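Local coordinates for protein beta-1,3-glucosyltransferase (Paecilomyces sp. J18, PDB 5JVV) that belongs to the fungal beta-1,3-glucosyltransferases, carbohydrate-active enzymes built on a core of two curved beta sheets, at residues 274-277 with 283-286. Residues are numbered along the deposited sequence; the frame is centred on the assembly and turned at random. Where two conformers were deposited one is given.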
ATOM      1  N   ILE A 274      -2.305  17.923 -10.489  1.00  7.62           N
ATOM      2  CA  ILE A 274      -3.030  17.461 -11.673  1.00  8.93           C
ATOM      3  C   ILE A 274      -2.256  17.831 -12.933  1.00  9.83           C
ATOM      4  O   ILE A 274      -2.126  17.013 -13.857  1.00  9.07           O
ATOM      5  CB  ILE A 274      -4.467  18.015 -11.699  1.00  8.37           C
ATOM      6  CG1 ILE A 274      -5.282  17.369 -10.582  1.00  9.63           C
ATOM      7  CG2 ILE A 274      -5.130  17.714 -13.041  1.00 11.95           C
ATOM      8  CD1 ILE A 274      -6.641  18.031 -10.334  1.00 14.45           C
ATOM      9  N   ASP A 275      -1.716  19.048 -12.967  1.00  8.16           N
ATOM     10  CA  ASP A 275      -0.875  19.480 -14.091  1.00  8.31           C
ATOM     11  C   ASP A 275       0.295  18.516 -14.345  1.00  8.43           C
ATOM     12  O   ASP A 275       0.514  18.094 -15.467  1.00  9.07           O
ATOM     13  CB  ASP A 275      -0.382  20.923 -13.873  1.00  9.78           C
ATOM     14  CG  ASP A 275       0.366  21.482 -15.074  1.00 15.43           C
ATOM     15  OD1 ASP A 275      -0.063  21.251 -16.225  1.00 15.98           O
ATOM     16  OD2 ASP A 275       1.391  22.165 -14.869  1.00 24.42           O
ATOM     17  N   PHE A 276       1.018  18.144 -13.292  1.00  8.40           N
ATOM     18  CA  PHE A 276       2.155  17.245 -13.429  1.00 10.14           C
ATOM     19  C   PHE A 276       1.700  15.878 -13.944  1.00  9.08           C
ATOM     20  O   PHE A 276       2.253  15.347 -14.923  1.00  8.99           O
ATOM     21  CB  PHE A 276       2.855  17.108 -12.072  1.00  7.81           C
ATOM     22  CG  PHE A 276       4.187  16.414 -12.135  1.00  7.87           C
ATOM     23  CD1 PHE A 276       5.366  17.149 -12.096  1.00  9.61           C
ATOM     24  CD2 PHE A 276       4.263  15.028 -12.212  1.00 10.92           C
ATOM     25  CE1 PHE A 276       6.602  16.502 -12.149  1.00 10.65           C
ATOM     26  CE2 PHE A 276       5.493  14.381 -12.255  1.00 11.23           C
ATOM     27  CZ  PHE A 276       6.661  15.121 -12.232  1.00 10.84           C
ATOM     28  N   VAL A 277       0.682  15.312 -13.303  1.00  7.98           N
ATOM     29  CA  VAL A 277       0.218  13.974 -13.671  1.00  7.56           C
ATOM     30  C   VAL A 277      -0.368  13.952 -15.087  1.00 11.12           C
ATOM     31  O   VAL A 277      -0.115  13.026 -15.861  1.00 10.80           O
ATOM     32  CB  VAL A 277      -0.795  13.431 -12.644  1.00  7.41           C
ATOM     33  CG1 VAL A 277      -1.366  12.108 -13.111  1.00  8.35           C
ATOM     34  CG2 VAL A 277      -0.133  13.271 -11.285  1.00  7.97           C
ATOM     35  N   GLU A 283       6.977  10.303 -16.862  1.00 12.89           N
ATOM     36  CA  GLU A 283       7.437  10.282 -15.475  1.00 10.40           C
ATOM     37  C   GLU A 283       6.816   9.141 -14.685  1.00 11.57           C
ATOM     38  O   GLU A 283       7.235   8.852 -13.560  1.00 14.65           O
ATOM     39  CB  GLU A 283       7.129  11.615 -14.787  1.00 18.05           C
ATOM     40  CG  GLU A 283       7.956  12.771 -15.301  1.00 28.78           C
ATOM     41  CD  GLU A 283       8.960  13.268 -14.278  1.00 33.06           C
ATOM     42  OE1 GLU A 283       9.477  14.391 -14.458  1.00 31.29           O
ATOM     43  OE2 GLU A 283       9.232  12.539 -13.295  1.00 23.62           O
ATOM     44  N   PHE A 284       5.835   8.468 -15.279  1.00  8.97           N
ATOM     45  CA  PHE A 284       5.108   7.416 -14.556  1.00  7.74           C
ATOM     46  C   PHE A 284       5.452   6.008 -14.995  1.00  8.29           C
ATOM     47  O   PHE A 284       4.784   5.037 -14.613  1.00 10.16           O
ATOM     48  CB  PHE A 284       3.603   7.703 -14.616  1.00  7.65           C
ATOM     49  CG  PHE A 284       3.254   8.988 -13.941  1.00  7.88           C
ATOM     50  CD1 PHE A 284       3.123   9.029 -12.563  1.00  9.49           C
ATOM     51  CD2 PHE A 284       3.181  10.170 -14.664  1.00  7.94           C
ATOM     52  CE1 PHE A 284       2.851  10.225 -11.904  1.00  9.31           C
ATOM     53  CE2 PHE A 284       2.920  11.364 -14.027  1.00 10.52           C
ATOM     54  CZ  PHE A 284       2.757  11.395 -12.640  1.00 11.58           C
ATOM     55  N   LYS A 285       6.516   5.879 -15.771  1.00  9.64           N
ATOM     56  CA  LYS A 285       6.975   4.559 -16.180  0.55 10.64           C
ATOM     57  C   LYS A 285       7.318   3.710 -14.960  1.00  9.87           C
ATOM     58  O   LYS A 285       7.127   2.493 -14.970  1.00 12.34           O
ATOM     59  CB  LYS A 285       8.174   4.674 -17.118  0.55 15.46           C
ATOM     60  CG  LYS A 285       8.499   3.386 -17.836  0.55 21.95           C
ATOM     61  CD  LYS A 285       9.412   3.625 -19.029  0.55 25.83           C
ATOM     62  CE  LYS A 285       9.931   2.307 -19.559  0.55 28.44           C
ATOM     63  NZ  LYS A 285      10.516   1.492 -18.457  0.55 26.54           N
ATOM     64  N   GLU A 286       7.805   4.355 -13.896  1.00  8.96           N
ATOM     65  CA  GLU A 286       8.187   3.622 -12.689  1.00 11.33           C
ATOM     66  C   GLU A 286       7.065   3.531 -11.663  1.00 10.56           C
ATOM     67  O   GLU A 286       7.275   3.021 -10.570  1.00 10.64           O
ATOM     68  CB  GLU A 286       9.423   4.255 -12.026  1.00 15.09           C
ATOM     69  CG  GLU A 286      10.729   3.987 -12.750  1.00 16.17           C
ATOM     70  CD  GLU A 286      11.140   2.532 -12.659  1.00 20.26           C
ATOM     71  OE1 GLU A 286      11.328   2.047 -11.523  1.00 20.74           O
ATOM     72  OE2 GLU A 286      11.260   1.882 -13.719  1.00 22.36           O
TER
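Phe-276 and Val-277, near the end of helix 269-279, meet Glu-283 and Phe-284 of the loop that leads into strand 289-297, at the periphery of what is probably a beta-jelly-roll sandwich, as in glycoside hydrolase family 16. The contact illustrates how a chain leaving a helix can turn back and pack on it through van der Waals contact, with no hydrogen bond between the two segments.

Glu-283 shows it atom by atom. Its CB lies 4.1 Å from CE2 of Phe-276, and its CG then passes near CZ of the same ring. A bend at chi2 (-111°), away from a staggered value, folds the chain over so that CD comes to 3.6 Å from Phe-276 CZ. Both carboxylate oxygens stay beside that carbon too, OE1 at 3.7 Å from CZ of Phe-276, while the carboxylate and ring planes stand 61° apart. The acid thus lays its CB, CG and carboxylate against one end of the Phe-276 ring.

The CE2-CZ end of the Phe-284 ring lies against Val-277, the two side chains crossing at about a right angle. Val-277, whose CG1 is anti to the backbone N (chi1 174°), turns CG2 to the side of that nitrogen, and CG2 of Val-277 comes to 3.7 Å from CZ of Phe-284. The same ring end also rests on helix backbone, CE2 of Phe-284 lying 3.8 Å from Val-277 CA. Arg-70 NH2 hydrogen-bonds Val-277 O, and Phe-247 of strand 240-247 makes an edge-to-face pair with Phe-284, so both sides of the contact are tied to the mixed sheet. Between the two phenylalanines, CZ of Phe-284 sits at the edge of the Phe-276 ring, close to its plane and 4.0 Å from its CD2.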